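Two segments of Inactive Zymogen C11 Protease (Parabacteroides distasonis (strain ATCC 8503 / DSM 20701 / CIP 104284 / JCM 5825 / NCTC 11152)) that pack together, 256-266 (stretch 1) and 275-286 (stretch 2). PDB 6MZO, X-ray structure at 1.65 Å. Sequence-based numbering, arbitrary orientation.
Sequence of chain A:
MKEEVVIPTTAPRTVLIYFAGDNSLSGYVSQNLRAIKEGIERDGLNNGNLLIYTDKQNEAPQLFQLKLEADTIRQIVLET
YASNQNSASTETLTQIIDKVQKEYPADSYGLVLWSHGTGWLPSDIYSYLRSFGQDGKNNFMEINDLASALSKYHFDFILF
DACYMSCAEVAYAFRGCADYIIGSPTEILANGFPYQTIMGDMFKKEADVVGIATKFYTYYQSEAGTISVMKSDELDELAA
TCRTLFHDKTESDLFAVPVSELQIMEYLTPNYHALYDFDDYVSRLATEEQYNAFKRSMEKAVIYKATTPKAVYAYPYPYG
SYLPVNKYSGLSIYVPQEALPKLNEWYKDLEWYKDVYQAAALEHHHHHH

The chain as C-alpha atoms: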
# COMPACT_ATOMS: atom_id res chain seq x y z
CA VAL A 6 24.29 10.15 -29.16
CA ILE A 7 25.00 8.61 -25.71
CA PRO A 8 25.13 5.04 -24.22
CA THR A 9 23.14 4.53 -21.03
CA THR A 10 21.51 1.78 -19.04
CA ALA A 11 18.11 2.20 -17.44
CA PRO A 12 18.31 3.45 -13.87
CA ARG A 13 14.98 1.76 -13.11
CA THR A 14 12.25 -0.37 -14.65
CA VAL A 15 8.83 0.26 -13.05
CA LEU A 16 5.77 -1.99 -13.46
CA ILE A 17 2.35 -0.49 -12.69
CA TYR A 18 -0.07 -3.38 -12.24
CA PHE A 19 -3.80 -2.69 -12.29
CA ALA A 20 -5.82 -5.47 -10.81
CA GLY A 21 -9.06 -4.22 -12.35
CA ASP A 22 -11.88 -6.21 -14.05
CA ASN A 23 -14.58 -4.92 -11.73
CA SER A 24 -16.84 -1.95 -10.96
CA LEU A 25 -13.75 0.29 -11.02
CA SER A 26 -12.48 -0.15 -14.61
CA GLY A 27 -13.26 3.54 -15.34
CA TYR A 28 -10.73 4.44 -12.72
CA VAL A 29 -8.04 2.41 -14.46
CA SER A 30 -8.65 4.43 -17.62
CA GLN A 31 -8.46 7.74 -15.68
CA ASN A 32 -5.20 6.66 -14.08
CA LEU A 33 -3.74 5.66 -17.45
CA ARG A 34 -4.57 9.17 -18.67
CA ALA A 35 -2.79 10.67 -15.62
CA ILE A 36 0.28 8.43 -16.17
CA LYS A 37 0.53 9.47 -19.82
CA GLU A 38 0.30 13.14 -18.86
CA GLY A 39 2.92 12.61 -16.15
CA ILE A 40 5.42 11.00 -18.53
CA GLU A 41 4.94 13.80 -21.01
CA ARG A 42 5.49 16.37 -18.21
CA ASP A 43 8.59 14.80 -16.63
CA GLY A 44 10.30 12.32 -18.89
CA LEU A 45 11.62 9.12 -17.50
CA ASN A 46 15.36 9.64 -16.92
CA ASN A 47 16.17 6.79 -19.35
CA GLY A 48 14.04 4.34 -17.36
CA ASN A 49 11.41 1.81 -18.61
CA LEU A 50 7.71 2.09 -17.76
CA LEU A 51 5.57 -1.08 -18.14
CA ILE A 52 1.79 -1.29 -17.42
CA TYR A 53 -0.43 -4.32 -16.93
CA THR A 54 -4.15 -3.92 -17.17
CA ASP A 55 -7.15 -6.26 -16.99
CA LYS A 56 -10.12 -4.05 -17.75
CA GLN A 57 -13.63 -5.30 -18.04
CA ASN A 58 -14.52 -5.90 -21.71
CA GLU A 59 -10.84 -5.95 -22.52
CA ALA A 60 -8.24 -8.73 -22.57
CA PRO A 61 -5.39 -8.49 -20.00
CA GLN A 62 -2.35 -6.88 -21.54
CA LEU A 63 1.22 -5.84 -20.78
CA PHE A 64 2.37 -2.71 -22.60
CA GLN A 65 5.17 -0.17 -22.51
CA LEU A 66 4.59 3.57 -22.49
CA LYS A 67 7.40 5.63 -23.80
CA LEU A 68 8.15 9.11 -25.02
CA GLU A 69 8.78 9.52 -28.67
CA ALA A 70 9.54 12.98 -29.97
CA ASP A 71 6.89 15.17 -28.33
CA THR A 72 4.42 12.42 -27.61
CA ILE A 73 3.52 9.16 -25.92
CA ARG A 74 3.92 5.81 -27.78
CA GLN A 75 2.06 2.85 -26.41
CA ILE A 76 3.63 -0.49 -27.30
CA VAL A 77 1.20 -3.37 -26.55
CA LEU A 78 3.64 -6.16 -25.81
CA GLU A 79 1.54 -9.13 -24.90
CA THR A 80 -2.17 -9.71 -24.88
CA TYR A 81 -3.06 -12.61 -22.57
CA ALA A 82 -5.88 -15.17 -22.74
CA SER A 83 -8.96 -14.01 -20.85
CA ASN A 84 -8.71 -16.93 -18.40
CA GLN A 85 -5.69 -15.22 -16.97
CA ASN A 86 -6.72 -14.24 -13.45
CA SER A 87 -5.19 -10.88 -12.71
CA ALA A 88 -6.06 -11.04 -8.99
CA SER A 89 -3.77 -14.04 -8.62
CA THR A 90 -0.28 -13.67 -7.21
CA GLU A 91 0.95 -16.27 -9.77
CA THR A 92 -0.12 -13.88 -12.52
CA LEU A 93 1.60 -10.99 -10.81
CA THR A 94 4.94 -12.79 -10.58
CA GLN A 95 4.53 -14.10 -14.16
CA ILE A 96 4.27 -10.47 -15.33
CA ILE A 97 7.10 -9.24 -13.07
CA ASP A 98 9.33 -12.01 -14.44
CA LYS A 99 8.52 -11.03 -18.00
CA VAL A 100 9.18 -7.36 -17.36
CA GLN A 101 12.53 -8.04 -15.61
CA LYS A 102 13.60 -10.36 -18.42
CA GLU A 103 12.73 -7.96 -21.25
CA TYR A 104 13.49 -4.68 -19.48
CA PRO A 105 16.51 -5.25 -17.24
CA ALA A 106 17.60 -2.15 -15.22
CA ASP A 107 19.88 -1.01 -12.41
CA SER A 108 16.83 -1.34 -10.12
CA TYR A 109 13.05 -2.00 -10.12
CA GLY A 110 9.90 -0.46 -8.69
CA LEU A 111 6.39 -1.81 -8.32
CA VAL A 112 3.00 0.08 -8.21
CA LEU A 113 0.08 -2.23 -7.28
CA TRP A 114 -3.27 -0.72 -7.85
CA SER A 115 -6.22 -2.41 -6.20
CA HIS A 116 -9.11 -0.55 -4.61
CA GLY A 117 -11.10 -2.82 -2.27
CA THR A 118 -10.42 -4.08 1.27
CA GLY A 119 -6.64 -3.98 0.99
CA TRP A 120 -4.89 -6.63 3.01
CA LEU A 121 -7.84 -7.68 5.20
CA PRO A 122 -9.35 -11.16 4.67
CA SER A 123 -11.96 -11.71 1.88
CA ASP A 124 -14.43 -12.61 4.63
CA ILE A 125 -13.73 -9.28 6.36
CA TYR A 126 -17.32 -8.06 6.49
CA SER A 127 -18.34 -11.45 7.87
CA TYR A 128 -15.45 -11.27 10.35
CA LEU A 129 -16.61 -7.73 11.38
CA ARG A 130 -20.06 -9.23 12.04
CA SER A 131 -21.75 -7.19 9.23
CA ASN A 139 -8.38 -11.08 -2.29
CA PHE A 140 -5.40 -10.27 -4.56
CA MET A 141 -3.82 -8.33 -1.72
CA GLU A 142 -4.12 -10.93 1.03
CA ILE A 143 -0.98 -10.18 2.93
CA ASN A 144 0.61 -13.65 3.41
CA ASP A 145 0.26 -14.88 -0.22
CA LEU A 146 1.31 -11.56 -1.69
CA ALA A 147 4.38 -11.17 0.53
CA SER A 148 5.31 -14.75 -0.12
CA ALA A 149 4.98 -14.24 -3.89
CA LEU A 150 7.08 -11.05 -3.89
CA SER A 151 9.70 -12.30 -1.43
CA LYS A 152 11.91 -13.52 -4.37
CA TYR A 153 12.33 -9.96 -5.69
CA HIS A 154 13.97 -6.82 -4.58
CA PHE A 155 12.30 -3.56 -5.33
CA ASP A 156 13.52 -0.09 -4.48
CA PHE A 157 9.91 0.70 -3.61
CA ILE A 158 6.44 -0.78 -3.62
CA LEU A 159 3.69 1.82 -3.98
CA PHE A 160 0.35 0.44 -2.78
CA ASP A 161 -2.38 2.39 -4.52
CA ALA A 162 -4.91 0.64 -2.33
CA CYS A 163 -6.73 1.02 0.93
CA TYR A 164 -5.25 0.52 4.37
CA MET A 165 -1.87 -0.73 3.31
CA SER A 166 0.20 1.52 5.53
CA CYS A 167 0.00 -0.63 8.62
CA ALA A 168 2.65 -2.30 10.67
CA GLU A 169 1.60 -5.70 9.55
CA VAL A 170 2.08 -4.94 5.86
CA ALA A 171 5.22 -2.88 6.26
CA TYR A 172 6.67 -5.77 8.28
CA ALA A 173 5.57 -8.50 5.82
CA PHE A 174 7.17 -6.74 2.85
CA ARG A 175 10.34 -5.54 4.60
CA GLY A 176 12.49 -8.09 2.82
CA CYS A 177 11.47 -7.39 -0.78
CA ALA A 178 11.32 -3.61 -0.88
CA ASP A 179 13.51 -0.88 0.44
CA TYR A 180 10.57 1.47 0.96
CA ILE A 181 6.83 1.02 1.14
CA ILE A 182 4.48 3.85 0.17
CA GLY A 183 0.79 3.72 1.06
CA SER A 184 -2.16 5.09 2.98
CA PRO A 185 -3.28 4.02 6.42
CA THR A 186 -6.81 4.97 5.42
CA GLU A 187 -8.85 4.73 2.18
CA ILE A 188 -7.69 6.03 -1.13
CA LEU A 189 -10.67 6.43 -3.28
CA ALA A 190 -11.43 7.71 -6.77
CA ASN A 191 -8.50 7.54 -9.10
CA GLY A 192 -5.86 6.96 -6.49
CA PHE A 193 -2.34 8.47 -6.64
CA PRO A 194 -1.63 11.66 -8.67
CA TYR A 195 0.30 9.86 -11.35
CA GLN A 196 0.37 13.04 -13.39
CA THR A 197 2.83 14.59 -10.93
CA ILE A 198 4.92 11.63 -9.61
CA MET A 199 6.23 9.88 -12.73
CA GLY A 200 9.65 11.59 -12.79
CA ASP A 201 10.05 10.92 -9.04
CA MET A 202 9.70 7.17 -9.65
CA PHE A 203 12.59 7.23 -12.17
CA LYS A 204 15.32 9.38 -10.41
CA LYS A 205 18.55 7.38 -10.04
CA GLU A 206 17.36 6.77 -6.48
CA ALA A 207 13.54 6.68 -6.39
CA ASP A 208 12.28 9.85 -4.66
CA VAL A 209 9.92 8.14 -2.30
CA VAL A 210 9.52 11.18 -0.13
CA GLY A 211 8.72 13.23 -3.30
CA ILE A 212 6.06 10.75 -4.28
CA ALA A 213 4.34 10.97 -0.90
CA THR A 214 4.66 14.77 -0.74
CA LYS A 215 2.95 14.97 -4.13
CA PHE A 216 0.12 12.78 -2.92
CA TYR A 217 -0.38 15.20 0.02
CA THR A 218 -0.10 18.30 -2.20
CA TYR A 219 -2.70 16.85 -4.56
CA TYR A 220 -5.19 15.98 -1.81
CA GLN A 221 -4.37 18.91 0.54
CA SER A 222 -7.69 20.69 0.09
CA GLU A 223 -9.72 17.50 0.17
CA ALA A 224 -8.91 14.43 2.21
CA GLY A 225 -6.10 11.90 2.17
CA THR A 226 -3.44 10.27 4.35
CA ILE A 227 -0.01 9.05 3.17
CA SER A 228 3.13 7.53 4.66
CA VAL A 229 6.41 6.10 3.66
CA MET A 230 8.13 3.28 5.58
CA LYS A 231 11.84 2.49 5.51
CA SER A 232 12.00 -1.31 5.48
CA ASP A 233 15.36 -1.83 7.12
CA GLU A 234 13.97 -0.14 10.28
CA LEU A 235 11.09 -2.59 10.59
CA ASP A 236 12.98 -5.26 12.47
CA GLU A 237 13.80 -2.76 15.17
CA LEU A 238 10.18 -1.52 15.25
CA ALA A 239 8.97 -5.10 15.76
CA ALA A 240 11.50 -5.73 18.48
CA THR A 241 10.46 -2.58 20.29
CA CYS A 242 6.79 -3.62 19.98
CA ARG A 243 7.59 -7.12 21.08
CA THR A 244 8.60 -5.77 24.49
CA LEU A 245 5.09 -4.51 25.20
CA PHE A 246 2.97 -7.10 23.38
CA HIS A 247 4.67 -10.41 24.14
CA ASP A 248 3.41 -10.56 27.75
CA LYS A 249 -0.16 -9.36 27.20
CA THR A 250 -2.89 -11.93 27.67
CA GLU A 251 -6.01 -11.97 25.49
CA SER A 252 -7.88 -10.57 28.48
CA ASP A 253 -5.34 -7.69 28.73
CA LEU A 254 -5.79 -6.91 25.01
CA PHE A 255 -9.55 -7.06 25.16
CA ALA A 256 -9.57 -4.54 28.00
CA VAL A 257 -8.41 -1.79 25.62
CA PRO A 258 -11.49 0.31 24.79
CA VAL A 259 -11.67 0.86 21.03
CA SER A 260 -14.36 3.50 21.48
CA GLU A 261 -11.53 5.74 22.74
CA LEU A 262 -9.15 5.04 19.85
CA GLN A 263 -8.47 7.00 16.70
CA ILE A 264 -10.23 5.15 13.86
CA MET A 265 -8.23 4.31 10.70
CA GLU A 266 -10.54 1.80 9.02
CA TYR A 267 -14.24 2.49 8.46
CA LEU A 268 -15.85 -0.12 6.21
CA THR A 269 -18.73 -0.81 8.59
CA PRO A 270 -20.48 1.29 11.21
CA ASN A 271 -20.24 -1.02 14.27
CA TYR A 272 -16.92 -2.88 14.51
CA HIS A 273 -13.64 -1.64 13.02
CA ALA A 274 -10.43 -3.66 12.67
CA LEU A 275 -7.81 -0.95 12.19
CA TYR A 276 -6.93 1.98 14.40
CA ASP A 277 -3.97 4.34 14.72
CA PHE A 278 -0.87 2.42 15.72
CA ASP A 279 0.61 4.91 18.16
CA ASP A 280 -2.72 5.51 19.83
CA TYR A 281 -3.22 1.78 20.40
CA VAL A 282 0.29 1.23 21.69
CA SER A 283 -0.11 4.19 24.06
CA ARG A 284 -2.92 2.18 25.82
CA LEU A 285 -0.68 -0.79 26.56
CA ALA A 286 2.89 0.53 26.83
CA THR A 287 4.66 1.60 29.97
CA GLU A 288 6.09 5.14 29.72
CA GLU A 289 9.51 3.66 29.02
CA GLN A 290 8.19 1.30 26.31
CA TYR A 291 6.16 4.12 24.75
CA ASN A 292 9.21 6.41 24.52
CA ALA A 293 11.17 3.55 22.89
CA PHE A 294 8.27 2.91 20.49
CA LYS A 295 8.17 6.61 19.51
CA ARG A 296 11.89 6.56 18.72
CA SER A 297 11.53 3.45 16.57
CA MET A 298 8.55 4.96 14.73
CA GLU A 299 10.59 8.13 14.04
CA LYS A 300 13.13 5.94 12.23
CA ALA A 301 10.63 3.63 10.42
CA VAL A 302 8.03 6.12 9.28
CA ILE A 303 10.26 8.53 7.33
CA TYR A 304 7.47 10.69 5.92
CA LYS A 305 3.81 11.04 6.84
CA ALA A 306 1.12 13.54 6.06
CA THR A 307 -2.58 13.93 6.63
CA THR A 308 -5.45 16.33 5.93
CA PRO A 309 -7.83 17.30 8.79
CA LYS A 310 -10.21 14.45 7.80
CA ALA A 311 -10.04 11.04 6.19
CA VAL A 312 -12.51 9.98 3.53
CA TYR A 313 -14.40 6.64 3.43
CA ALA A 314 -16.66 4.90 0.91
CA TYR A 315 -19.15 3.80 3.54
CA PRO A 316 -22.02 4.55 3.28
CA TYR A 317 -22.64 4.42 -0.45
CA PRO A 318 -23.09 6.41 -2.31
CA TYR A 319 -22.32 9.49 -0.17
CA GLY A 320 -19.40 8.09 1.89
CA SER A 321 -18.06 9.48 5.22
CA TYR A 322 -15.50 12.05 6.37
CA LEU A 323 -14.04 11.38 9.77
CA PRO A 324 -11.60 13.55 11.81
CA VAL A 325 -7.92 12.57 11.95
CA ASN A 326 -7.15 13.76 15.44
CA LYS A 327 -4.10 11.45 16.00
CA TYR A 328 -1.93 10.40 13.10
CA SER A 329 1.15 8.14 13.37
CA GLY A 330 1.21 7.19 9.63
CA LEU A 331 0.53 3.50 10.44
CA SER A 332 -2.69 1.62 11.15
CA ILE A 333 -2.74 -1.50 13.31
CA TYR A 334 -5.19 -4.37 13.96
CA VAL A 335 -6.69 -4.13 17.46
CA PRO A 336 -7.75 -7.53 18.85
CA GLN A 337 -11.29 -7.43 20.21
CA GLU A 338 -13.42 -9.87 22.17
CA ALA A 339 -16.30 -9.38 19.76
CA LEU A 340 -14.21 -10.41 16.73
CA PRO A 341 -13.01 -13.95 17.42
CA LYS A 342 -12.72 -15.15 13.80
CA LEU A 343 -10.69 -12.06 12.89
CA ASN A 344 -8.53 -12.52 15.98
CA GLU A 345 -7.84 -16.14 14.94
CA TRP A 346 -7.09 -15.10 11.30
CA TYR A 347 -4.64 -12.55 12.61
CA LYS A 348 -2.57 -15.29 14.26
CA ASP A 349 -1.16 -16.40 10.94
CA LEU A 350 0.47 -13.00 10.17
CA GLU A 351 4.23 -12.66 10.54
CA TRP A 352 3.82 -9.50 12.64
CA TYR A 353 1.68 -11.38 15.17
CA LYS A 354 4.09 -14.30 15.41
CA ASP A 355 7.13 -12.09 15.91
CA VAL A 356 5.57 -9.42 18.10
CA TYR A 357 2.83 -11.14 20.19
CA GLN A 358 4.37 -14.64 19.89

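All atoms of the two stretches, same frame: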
# COMPACT_ATOMS: atom_id res chain seq x y z
N ALA A 256 -9.25 -5.66 27.11
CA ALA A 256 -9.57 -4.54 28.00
C ALA A 256 -9.32 -3.15 27.38
O ALA A 256 -9.80 -2.11 27.90
CB ALA A 256 -8.79 -4.70 29.34
N VAL A 257 -8.59 -3.07 26.27
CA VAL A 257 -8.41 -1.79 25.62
C VAL A 257 -9.72 -1.33 24.99
O VAL A 257 -10.27 -2.04 24.14
CB VAL A 257 -7.35 -1.86 24.52
CG1 VAL A 257 -7.29 -0.53 23.76
CG2 VAL A 257 -6.00 -2.36 25.08
N PRO A 258 -10.19 -0.13 25.34
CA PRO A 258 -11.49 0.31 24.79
C PRO A 258 -11.37 0.99 23.42
O PRO A 258 -10.92 2.14 23.28
CB PRO A 258 -11.99 1.30 25.86
CG PRO A 258 -10.75 1.96 26.37
CD PRO A 258 -9.60 0.90 26.23
N VAL A 259 -11.82 0.29 22.38
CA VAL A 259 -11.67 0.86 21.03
C VAL A 259 -12.48 2.12 20.81
O VAL A 259 -12.19 2.88 19.91
CB VAL A 259 -12.03 -0.12 19.92
CG1 VAL A 259 -11.08 -1.29 19.94
CG2 VAL A 259 -13.50 -0.54 20.05
N SER A 260 -13.51 2.32 21.62
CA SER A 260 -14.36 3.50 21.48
C SER A 260 -13.59 4.79 21.77
O SER A 260 -14.03 5.88 21.39
CB SER A 260 -15.55 3.36 22.41
OG SER A 260 -15.10 3.40 23.75
N GLU A 261 -12.41 4.63 22.40
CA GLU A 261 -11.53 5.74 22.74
C GLU A 261 -10.43 5.95 21.70
O GLU A 261 -9.70 6.93 21.78
CB GLU A 261 -10.83 5.49 24.09
CG GLU A 261 -11.78 5.29 25.25
CD GLU A 261 -12.64 6.48 25.40
OE1 GLU A 261 -12.10 7.59 25.61
OE2 GLU A 261 -13.87 6.32 25.27
N LEU A 262 -10.30 5.01 20.75
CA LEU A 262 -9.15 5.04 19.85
C LEU A 262 -9.40 5.80 18.56
O LEU A 262 -10.52 5.84 18.09
CB LEU A 262 -8.73 3.62 19.43
CG LEU A 262 -8.15 2.73 20.53
CD1 LEU A 262 -7.88 1.30 19.95
CD2 LEU A 262 -6.87 3.37 21.06
N GLN A 263 -8.33 6.36 17.97
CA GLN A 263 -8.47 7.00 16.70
C GLN A 263 -8.76 5.95 15.61
O GLN A 263 -7.95 5.08 15.34
CB GLN A 263 -7.18 7.78 16.33
CG GLN A 263 -7.08 8.23 14.85
CD GLN A 263 -8.00 9.35 14.49
OE1 GLN A 263 -7.98 10.41 15.12
NE2 GLN A 263 -8.83 9.14 13.50
N ILE A 264 -9.90 6.09 14.95
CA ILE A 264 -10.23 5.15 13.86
C ILE A 264 -9.30 5.32 12.65
O ILE A 264 -8.98 6.46 12.30
CB ILE A 264 -11.69 5.36 13.40
CG1 ILE A 264 -12.61 4.87 14.46
CG2 ILE A 264 -12.00 4.59 12.07
CD1 ILE A 264 -14.01 5.41 14.23
N MET A 265 -8.90 4.21 12.01
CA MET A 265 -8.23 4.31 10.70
C MET A 265 -9.10 3.66 9.64
O MET A 265 -9.22 4.20 8.54
CB MET A 265 -6.82 3.66 10.74
CG MET A 265 -5.85 4.59 11.49
SD MET A 265 -5.28 5.99 10.43
CE MET A 265 -5.52 7.42 11.49
N GLU A 266 -9.69 2.51 9.96
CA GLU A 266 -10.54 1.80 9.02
C GLU A 266 -12.02 2.04 9.34
O GLU A 266 -12.42 2.02 10.50
CB GLU A 266 -10.23 0.30 9.04
CG GLU A 266 -11.14 -0.53 8.16
CD GLU A 266 -12.11 -1.39 8.96
OE1 GLU A 266 -11.66 -2.03 9.93
OE2 GLU A 266 -13.31 -1.42 8.61
N LEU A 275 -9.09 -1.68 12.16
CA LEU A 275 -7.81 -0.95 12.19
C LEU A 275 -7.93 0.42 12.80
O LEU A 275 -8.84 1.20 12.44
CB LEU A 275 -7.23 -0.81 10.78
CG LEU A 275 -7.24 -2.03 9.91
CD1 LEU A 275 -6.58 -1.68 8.53
CD2 LEU A 275 -6.40 -3.13 10.55
N TYR A 276 -7.01 0.72 13.70
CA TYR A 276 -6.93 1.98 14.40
C TYR A 276 -5.52 2.55 14.30
O TYR A 276 -4.66 1.92 13.81
CB TYR A 276 -7.28 1.76 15.86
CG TYR A 276 -8.72 1.40 16.07
CD1 TYR A 276 -9.15 0.10 16.02
CD2 TYR A 276 -9.64 2.36 16.29
CE1 TYR A 276 -10.46 -0.22 16.20
CE2 TYR A 276 -10.95 2.04 16.47
CZ TYR A 276 -11.36 0.75 16.43
OH TYR A 276 -12.67 0.45 16.61
N ASP A 277 -5.30 3.77 14.77
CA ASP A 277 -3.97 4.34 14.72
C ASP A 277 -3.02 3.55 15.60
O ASP A 277 -3.30 3.27 16.71
CB ASP A 277 -3.95 5.81 15.14
CG ASP A 277 -2.56 6.39 15.12
OD1 ASP A 277 -2.05 6.56 14.04
OD2 ASP A 277 -1.99 6.61 16.16
N PHE A 278 -1.87 3.23 15.05
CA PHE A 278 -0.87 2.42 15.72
C PHE A 278 -0.35 3.00 17.04
O PHE A 278 -0.34 2.37 18.03
CB PHE A 278 0.24 2.14 14.72
CG PHE A 278 1.24 1.12 15.14
CD1 PHE A 278 0.95 0.14 16.03
CD2 PHE A 278 2.47 1.13 14.57
CE1 PHE A 278 1.88 -0.81 16.34
CE2 PHE A 278 3.40 0.19 14.88
CZ PHE A 278 3.11 -0.78 15.77
N ASP A 279 0.08 4.25 17.00
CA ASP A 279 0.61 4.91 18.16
C ASP A 279 -0.44 5.01 19.25
O ASP A 279 -0.18 4.72 20.36
CB ASP A 279 1.18 6.28 17.78
CG ASP A 279 1.77 7.04 18.96
OD1 ASP A 279 1.05 7.43 19.82
OD2 ASP A 279 2.96 7.26 18.95
N ASP A 280 -1.65 5.40 18.89
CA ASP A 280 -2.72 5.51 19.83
C ASP A 280 -2.95 4.17 20.56
O ASP A 280 -3.01 4.13 21.74
CB ASP A 280 -3.98 5.99 19.13
CG ASP A 280 -5.03 6.53 20.09
OD1 ASP A 280 -4.73 6.75 21.23
OD2 ASP A 280 -6.14 6.70 19.64
N TYR A 281 -3.03 3.09 19.81
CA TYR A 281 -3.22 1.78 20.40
C TYR A 281 -2.08 1.44 21.34
O TYR A 281 -2.29 1.07 22.46
CB TYR A 281 -3.31 0.73 19.31
CG TYR A 281 -3.50 -0.68 19.80
CD1 TYR A 281 -4.42 -0.97 20.77
CD2 TYR A 281 -2.77 -1.70 19.27
CE1 TYR A 281 -4.59 -2.26 21.21
CE2 TYR A 281 -2.94 -2.99 19.70
CZ TYR A 281 -3.86 -3.26 20.67
OH TYR A 281 -4.03 -4.52 21.10
N VAL A 282 -0.87 1.54 20.86
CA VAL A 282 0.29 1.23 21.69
C VAL A 282 0.33 2.08 22.96
O VAL A 282 0.65 1.56 24.06
CB VAL A 282 1.66 1.42 20.84
CG1 VAL A 282 2.85 1.50 21.78
CG2 VAL A 282 1.81 0.27 19.88
N SER A 283 -0.10 3.34 22.87
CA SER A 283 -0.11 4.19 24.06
C SER A 283 -1.05 3.67 25.19
O SER A 283 -0.88 4.01 26.37
CB SER A 283 -0.50 5.66 23.69
OG SER A 283 -1.92 5.74 23.55
N ARG A 284 -2.00 2.79 24.84
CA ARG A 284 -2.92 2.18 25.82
C ARG A 284 -2.34 0.99 26.55
O ARG A 284 -2.87 0.56 27.58
CB ARG A 284 -4.21 1.70 25.17
CG ARG A 284 -4.94 2.68 24.29
CD ARG A 284 -5.07 3.97 24.97
NE ARG A 284 -5.42 5.04 24.04
CZ ARG A 284 -6.46 5.85 24.20
NH1 ARG A 284 -7.27 5.71 25.28
NH2 ARG A 284 -6.70 6.79 23.29
N LEU A 285 -1.26 0.44 26.04
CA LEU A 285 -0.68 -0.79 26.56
C LEU A 285 0.73 -0.59 27.09
O LEU A 285 1.13 -1.27 28.06
CB LEU A 285 -0.65 -1.85 25.47
CG LEU A 285 -2.02 -2.42 25.09
CD1 LEU A 285 -1.87 -3.29 23.86
CD2 LEU A 285 -2.60 -3.28 26.24
N ALA A 286 1.48 0.32 26.45
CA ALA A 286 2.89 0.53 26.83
C ALA A 286 3.09 1.22 28.16
O ALA A 286 2.35 2.14 28.54
CB ALA A 286 3.61 1.37 25.73
O HOH W 1 -7.62 8.74 20.80

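The two stretches run antiparallel: CA-CA neighbours pair Val 257 with Arg 284 at one end and Glu 266 with Leu 275 at the other, and 794 Å² is buried in total. Val 257 opens the contact with its CA-to-CB bond toward stretch 2. Its CG2 lies 3.7 Å from Leu 285 CD2, and its CG1 approaches the edge of the Tyr 281 ring, 4.1 Å from CE1 of that residue, so the contact is purely apolar.

A short 3-10 segment, 259-261, follows. Val 259 CB sits 3.7 Å from Tyr 276 CZ. The carbonyl of Glu 261 is tied to stretch 2 through a water that donates both to Glu 261 O (2.9 Å) and to Asp 280 OD2 (2.8 Å).

Leu 262 fills the space between three partners. Its CD1 stands over one face of the Tyr 276 ring, 4.3 Å from the centroid and 23° off the normal, a CH-pi geometry; the same CD1 is 4.2 Å from Tyr 281 CD1. Its CD2 covers one face of the Arg 284 guanidinium, 3.7 Å from Arg 284 NE. That group is held by a salt bridge from Arg 284 NH2 to Asp 280 OD1 (2.9 Å), leaving Asp 280 OD2 to accept from Gln 263 N (2.8 Å, 158°).

Gln 263 O in turn accepts from Asp 277 N (3.0 Å, 158°). Asp 277 is the N-cap of the helix, its OD2 accepting from Asp 280 N at 3.0 Å, so the backbone pairing leads directly into the helix start.

Ile 264 forms a single beta bridge with Tyr 276. Although its CB points away, its CG1 still reaches Tyr 276 CE2 at 3.8 Å. Beyond it, Leu 275 O accepts twice, from Met 265 N (3.0 Å, 151°) and Glu 266 N (2.9 Å, 165°). Leu 275 N returns a weak bond to Glu 266 OE1 (3.4 Å, 147°).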